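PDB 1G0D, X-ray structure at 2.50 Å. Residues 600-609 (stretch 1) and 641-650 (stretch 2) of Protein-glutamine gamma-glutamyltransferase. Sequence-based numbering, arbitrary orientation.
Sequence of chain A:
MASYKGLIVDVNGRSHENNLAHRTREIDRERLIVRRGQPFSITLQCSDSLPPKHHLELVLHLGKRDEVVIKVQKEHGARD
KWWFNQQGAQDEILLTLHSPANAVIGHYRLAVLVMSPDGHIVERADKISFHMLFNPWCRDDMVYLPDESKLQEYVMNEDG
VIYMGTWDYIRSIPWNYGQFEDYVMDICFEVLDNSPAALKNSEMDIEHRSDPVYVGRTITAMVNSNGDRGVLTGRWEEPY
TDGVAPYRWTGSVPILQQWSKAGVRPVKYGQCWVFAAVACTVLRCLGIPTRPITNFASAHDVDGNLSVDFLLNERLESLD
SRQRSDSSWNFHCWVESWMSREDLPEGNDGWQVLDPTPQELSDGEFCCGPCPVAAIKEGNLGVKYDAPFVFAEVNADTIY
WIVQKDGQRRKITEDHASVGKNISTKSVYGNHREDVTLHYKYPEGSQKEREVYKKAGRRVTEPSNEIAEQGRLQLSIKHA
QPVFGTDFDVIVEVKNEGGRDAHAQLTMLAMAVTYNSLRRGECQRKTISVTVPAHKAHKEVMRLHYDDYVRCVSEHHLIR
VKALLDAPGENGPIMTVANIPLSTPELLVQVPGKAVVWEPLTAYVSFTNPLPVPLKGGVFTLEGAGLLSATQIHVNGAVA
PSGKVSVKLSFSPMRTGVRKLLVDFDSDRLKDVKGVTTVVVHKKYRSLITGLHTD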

ATOM      1  N   PRO A 600     -23.703 -21.822   4.735  1.00 35.13           N
ATOM      2  CA  PRO A 600     -24.157 -20.620   5.428  1.00 33.13           C
ATOM      3  C   PRO A 600     -23.715 -20.501   6.868  1.00 31.38           C
ATOM      4  O   PRO A 600     -23.947 -21.407   7.663  1.00 29.80           O
ATOM      5  CB  PRO A 600     -25.673 -20.713   5.313  1.00 36.66           C
ATOM      6  CG  PRO A 600     -25.888 -21.470   4.026  1.00 35.93           C
ATOM      7  CD  PRO A 600     -24.817 -22.514   4.065  1.00 37.37           C
ATOM      8  N   LEU A 601     -23.096 -19.367   7.211  1.00 29.37           N
ATOM      9  CA  LEU A 601     -22.658 -19.139   8.593  1.00 27.71           C
ATOM     10  C   LEU A 601     -23.015 -17.724   9.038  1.00 29.25           C
ATOM     11  O   LEU A 601     -23.342 -16.867   8.196  1.00 30.51           O
ATOM     12  CB  LEU A 601     -21.146 -19.359   8.767  1.00 26.76           C
ATOM     13  CG  LEU A 601     -20.166 -18.782   7.758  1.00 21.57           C
ATOM     14  CD1 LEU A 601     -20.207 -17.275   7.798  1.00 13.76           C
ATOM     15  CD2 LEU A 601     -18.784 -19.288   8.079  1.00 19.38           C
ATOM     16  N   THR A 602     -22.946 -17.496  10.359  1.00 27.49           N
ATOM     17  CA  THR A 602     -23.260 -16.203  10.983  1.00 23.57           C
ATOM     18  C   THR A 602     -22.086 -15.628  11.777  1.00 23.98           C
ATOM     19  O   THR A 602     -21.537 -16.269  12.689  1.00 21.43           O
ATOM     20  CB  THR A 602     -24.505 -16.311  11.929  1.00 21.96           C
ATOM     21  OG1 THR A 602     -25.610 -16.790  11.171  1.00 24.07           O
ATOM     22  CG2 THR A 602     -24.915 -14.957  12.498  1.00 16.73           C
ATOM     23  N   ALA A 603     -21.740 -14.396  11.395  1.00 26.14           N
ATOM     24  CA  ALA A 603     -20.671 -13.597  11.984  1.00 26.61           C
ATOM     25  C   ALA A 603     -21.346 -12.562  12.876  1.00 27.93           C
ATOM     26  O   ALA A 603     -22.396 -12.008  12.528  1.00 26.88           O
ATOM     27  CB  ALA A 603     -19.859 -12.903  10.875  1.00 26.51           C
ATOM     28  N   TYR A 604     -20.714 -12.295  14.012  1.00 30.76           N
ATOM     29  CA  TYR A 604     -21.231 -11.390  15.026  1.00 31.36           C
ATOM     30  C   TYR A 604     -20.270 -10.291  15.412  1.00 32.83           C
ATOM     31  O   TYR A 604     -19.170 -10.568  15.875  1.00 35.68           O
ATOM     32  CB  TYR A 604     -21.539 -12.176  16.294  1.00 32.01           C
ATOM     33  CG  TYR A 604     -22.590 -13.229  16.101  1.00 37.80           C
ATOM     34  CD1 TYR A 604     -22.249 -14.517  15.709  1.00 39.22           C
ATOM     35  CD2 TYR A 604     -23.943 -12.925  16.264  1.00 39.29           C
ATOM     36  CE1 TYR A 604     -23.235 -15.477  15.473  1.00 44.46           C
ATOM     37  CE2 TYR A 604     -24.930 -13.868  16.032  1.00 43.20           C
ATOM     38  CZ  TYR A 604     -24.578 -15.143  15.631  1.00 44.80           C
ATOM     39  OH  TYR A 604     -25.570 -16.060  15.348  1.00 47.15           O
ATOM     40  N   VAL A 605     -20.680  -9.041  15.264  1.00 32.49           N
ATOM     41  CA  VAL A 605     -19.803  -7.955  15.663  1.00 32.11           C
ATOM     42  C   VAL A 605     -20.513  -7.124  16.731  1.00 30.13           C
ATOM     43  O   VAL A 605     -21.726  -6.955  16.690  1.00 27.33           O
ATOM     44  CB  VAL A 605     -19.359  -7.129  14.417  1.00 30.69           C
ATOM     45  CG1 VAL A 605     -20.443  -7.141  13.382  1.00 27.88           C
ATOM     46  CG2 VAL A 605     -18.911  -5.753  14.825  1.00 27.27           C
ATOM     47  N   SER A 606     -19.752  -6.648  17.711  1.00 30.61           N
ATOM     48  CA  SER A 606     -20.322  -5.885  18.814  1.00 30.31           C
ATOM     49  C   SER A 606     -19.329  -4.969  19.536  1.00 32.12           C
ATOM     50  O   SER A 606     -18.154  -5.284  19.629  1.00 34.95           O
ATOM     51  CB  SER A 606     -20.877  -6.868  19.840  1.00 30.89           C
ATOM     52  OG  SER A 606     -19.979  -7.042  20.931  1.00 28.28           O
ATOM     53  N   PHE A 607     -19.801  -3.842  20.066  1.00 33.70           N
ATOM     54  CA  PHE A 607     -18.932  -2.932  20.825  1.00 33.23           C
ATOM     55  C   PHE A 607     -19.761  -2.061  21.761  1.00 33.88           C
ATOM     56  O   PHE A 607     -20.980  -2.134  21.770  1.00 31.82           O
ATOM     57  CB  PHE A 607     -18.021  -2.083  19.883  1.00 30.13           C
ATOM     58  CG  PHE A 607     -18.618  -0.766  19.415  1.00 24.16           C
ATOM     59  CD1 PHE A 607     -18.227   0.435  20.001  1.00 21.96           C
ATOM     60  CD2 PHE A 607     -19.499  -0.722  18.330  1.00 21.77           C
ATOM     61  CE1 PHE A 607     -18.695   1.659  19.519  1.00 19.18           C
ATOM     62  CE2 PHE A 607     -19.974   0.495  17.838  1.00 19.68           C
ATOM     63  CZ  PHE A 607     -19.564   1.692  18.442  1.00 18.76           C
ATOM     64  N   THR A 608     -19.086  -1.272  22.582  1.00 37.01           N
ATOM     65  CA  THR A 608     -19.765  -0.390  23.517  1.00 35.54           C
ATOM     66  C   THR A 608     -19.399   1.057  23.264  1.00 32.50           C
ATOM     67  O   THR A 608     -18.237   1.409  23.264  1.00 33.56           O
ATOM     68  CB  THR A 608     -19.387  -0.722  24.980  1.00 37.46           C
ATOM     69  OG1 THR A 608     -19.978  -1.967  25.368  1.00 43.46           O
ATOM     70  CG2 THR A 608     -19.896   0.355  25.909  1.00 41.59           C
ATOM     71  N   ASN A 609     -20.398   1.893  23.045  1.00 31.54           N
ATOM     72  CA  ASN A 609     -20.182   3.315  22.836  1.00 31.24           C
ATOM     73  C   ASN A 609     -19.340   3.917  23.982  1.00 33.05           C
ATOM     74  O   ASN A 609     -19.777   3.952  25.120  1.00 34.65           O
ATOM     75  CB  ASN A 609     -21.538   3.996  22.792  1.00 27.98           C
ATOM     76  CG  ASN A 609     -21.445   5.456  22.482  1.00 26.78           C
ATOM     77  OD1 ASN A 609     -20.353   5.989  22.302  1.00 22.39           O
ATOM     78  ND2 ASN A 609     -22.598   6.121  22.416  1.00 23.01           N
ATOM     79  N   PRO A 641     -25.468   6.740  24.601  1.00 44.82           N
ATOM     80  CA  PRO A 641     -24.164   7.027  25.196  1.00 43.76           C
ATOM     81  C   PRO A 641     -23.755   5.826  26.038  1.00 42.61           C
ATOM     82  O   PRO A 641     -24.548   5.321  26.809  1.00 43.74           O
ATOM     83  CB  PRO A 641     -24.430   8.258  26.055  1.00 45.12           C
ATOM     84  CG  PRO A 641     -25.631   8.888  25.455  1.00 43.34           C
ATOM     85  CD  PRO A 641     -26.455   7.802  24.868  1.00 41.66           C
ATOM     86  N   SER A 642     -22.528   5.353  25.878  1.00 43.85           N
ATOM     87  CA  SER A 642     -22.053   4.201  26.645  1.00 42.89           C
ATOM     88  C   SER A 642     -22.886   2.923  26.446  1.00 40.64           C
ATOM     89  O   SER A 642     -22.828   2.001  27.264  1.00 40.52           O
ATOM     90  CB  SER A 642     -21.995   4.550  28.138  1.00 43.07           C
ATOM     91  OG  SER A 642     -21.503   5.860  28.330  1.00 47.16           O
ATOM     92  N   GLY A 643     -23.645   2.853  25.360  1.00 37.83           N
ATOM     93  CA  GLY A 643     -24.447   1.665  25.120  1.00 37.69           C
ATOM     94  C   GLY A 643     -23.795   0.646  24.199  1.00 37.08           C
ATOM     95  O   GLY A 643     -23.051   1.014  23.293  1.00 38.46           O
ATOM     96  N   LYS A 644     -24.070  -0.638  24.420  1.00 35.20           N
ATOM     97  CA  LYS A 644     -23.497  -1.686  23.574  1.00 36.07           C
ATOM     98  C   LYS A 644     -24.267  -1.892  22.270  1.00 33.72           C
ATOM     99  O   LYS A 644     -25.491  -1.968  22.275  1.00 33.72           O
ATOM    100  CB  LYS A 644     -23.427  -3.028  24.318  1.00 39.33           C
ATOM    101  CG  LYS A 644     -22.882  -4.185  23.461  1.00 43.38           C
ATOM    102  CD  LYS A 644     -22.880  -5.516  24.202  1.00 49.65           C
ATOM    103  CE  LYS A 644     -21.806  -5.546  25.315  1.00 58.77           C
ATOM    104  NZ  LYS A 644     -21.860  -6.750  26.231  1.00 59.00           N
ATOM    105  N   VAL A 645     -23.523  -1.975  21.163  1.00 31.65           N
ATOM    106  CA  VAL A 645     -24.062  -2.184  19.818  1.00 27.68           C
ATOM    107  C   VAL A 645     -23.805  -3.610  19.433  1.00 27.36           C
ATOM    108  O   VAL A 645     -22.770  -4.171  19.780  1.00 29.39           O
ATOM    109  CB  VAL A 645     -23.347  -1.325  18.793  1.00 24.69           C
ATOM    110  CG1 VAL A 645     -24.267  -1.014  17.657  1.00 22.44           C
ATOM    111  CG2 VAL A 645     -22.866  -0.075  19.434  1.00 23.93           C
ATOM    112  N   SER A 646     -24.730  -4.218  18.713  1.00 28.10           N
ATOM    113  CA  SER A 646     -24.521  -5.609  18.330  1.00 29.11           C
ATOM    114  C   SER A 646     -25.303  -6.012  17.108  1.00 30.21           C
ATOM    115  O   SER A 646     -26.530  -6.005  17.155  1.00 31.87           O
ATOM    116  CB  SER A 646     -24.917  -6.546  19.476  1.00 27.55           C
ATOM    117  OG  SER A 646     -24.549  -6.008  20.742  1.00 35.76           O
ATOM    118  N   VAL A 647     -24.592  -6.352  16.023  1.00 29.87           N
ATOM    119  CA  VAL A 647     -25.212  -6.820  14.770  1.00 28.68           C
ATOM    120  C   VAL A 647     -24.658  -8.198  14.424  1.00 31.42           C
ATOM    121  O   VAL A 647     -23.824  -8.768  15.162  1.00 31.25           O
ATOM    122  CB  VAL A 647     -24.873  -5.966  13.543  1.00 26.55           C
ATOM    123  CG1 VAL A 647     -25.895  -4.904  13.359  1.00 25.93           C
ATOM    124  CG2 VAL A 647     -23.472  -5.401  13.665  1.00 27.82           C
ATOM    125  N   LYS A 648     -25.132  -8.720  13.291  1.00 27.36           N
ATOM    126  CA  LYS A 648     -24.686  -9.993  12.787  1.00 23.60           C
ATOM    127  C   LYS A 648     -25.124 -10.085  11.356  1.00 23.91           C
ATOM    128  O   LYS A 648     -26.077  -9.447  10.957  1.00 22.00           O
ATOM    129  CB  LYS A 648     -25.262 -11.132  13.602  1.00 26.84           C
ATOM    130  CG  LYS A 648     -26.681 -10.962  13.974  1.00 26.25           C
ATOM    131  CD  LYS A 648     -27.550 -11.670  12.989  1.00 26.94           C
ATOM    132  CE  LYS A 648     -28.805 -12.137  13.666  1.00 33.56           C
ATOM    133  NZ  LYS A 648     -28.526 -12.758  15.005  1.00 34.96           N
ATOM    134  N   LEU A 649     -24.413 -10.887  10.583  1.00 26.53           N
ATOM    135  CA  LEU A 649     -24.672 -11.053   9.154  1.00 28.27           C
ATOM    136  C   LEU A 649     -24.537 -12.550   8.844  1.00 31.82           C
ATOM    137  O   LEU A 649     -23.774 -13.251   9.501  1.00 37.84           O
ATOM    138  CB  LEU A 649     -23.586 -10.295   8.374  1.00 23.76           C
ATOM    139  CG  LEU A 649     -23.781  -9.544   7.043  1.00 26.81           C
ATOM    140  CD1 LEU A 649     -22.406  -9.327   6.398  1.00 17.65           C
ATOM    141  CD2 LEU A 649     -24.697 -10.297   6.085  1.00 23.91           C
ATOM    142  N   SER A 650     -25.265 -13.052   7.860  1.00 31.71           N
ATOM    143  CA  SER A 650     -25.116 -14.452   7.499  1.00 29.69           C
ATOM    144  C   SER A 650     -24.523 -14.480   6.128  1.00 31.40           C
ATOM    145  O   SER A 650     -24.825 -13.601   5.324  1.00 32.25           O
ATOM    146  CB  SER A 650     -26.446 -15.148   7.437  1.00 30.97           C
ATOM    147  OG  SER A 650     -26.482 -16.193   8.390  1.00 43.04           O
TER
HETATM  148  O   HOH W   1     -28.230 -15.833  14.753  1.00 57.90           O

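An antiparallel β-pair satisfies its backbone polar groups in alternation: every second residue turns both N and O toward the partner strand, while the residues between turn theirs the other way. The pairing of strand 601-608 with strand 644-650, whose directions differ by 172°, is a regular example. A603, V605 and F607 each engage one partner twice. A603 N donates to L649 O at 3.0 Å, and L649 N returns the bond to A603 O at 3.0 Å. V605 N reaches V647 O at 3.2 Å, with V647 N to V605 O at 3.0 Å. The F607-V645 pair has the shortest of these bonds: F607 N lies 3.0 Å from V645 O, and V645 N only 2.6 Å from F607 O. The ladder ends just beyond the strand, where N609 N donates to G643 O at 2.8 Å, nearly straight at 169°.

Most of the same carbonyls also receive CA-H...O contacts from the intervening residues, as between T602 CA and L649 O at 3.3 Å. Such contacts are characteristic of antiparallel sheets, and they supplement the N-H donors.

Side chains divide by face. V605, V647, F607 and V645 share one, where V605 CG1 meets V647 CG2 at 3.5 Å and F607 CE2 meets V645 CG2 at 3.4 Å; these contacts are apolar. On the face bearing T602, Y604, K648 and S650, some side chains find polar partners of their own. T602 OG1 and S650 OG share a hydrogen bond of 3.0 Å in which either could donate. Y604 CD2 packs 3.5 Å from K648 CB, while the two polar ends meet through a water, 2.7 Å from Y604 OH and 3.1 Å from K648 NZ, whose proton the water accepts. The side-chain amide of N609 (OD1 and ND2) is satisfied differently, through hydrogen bonds elsewhere in the structure.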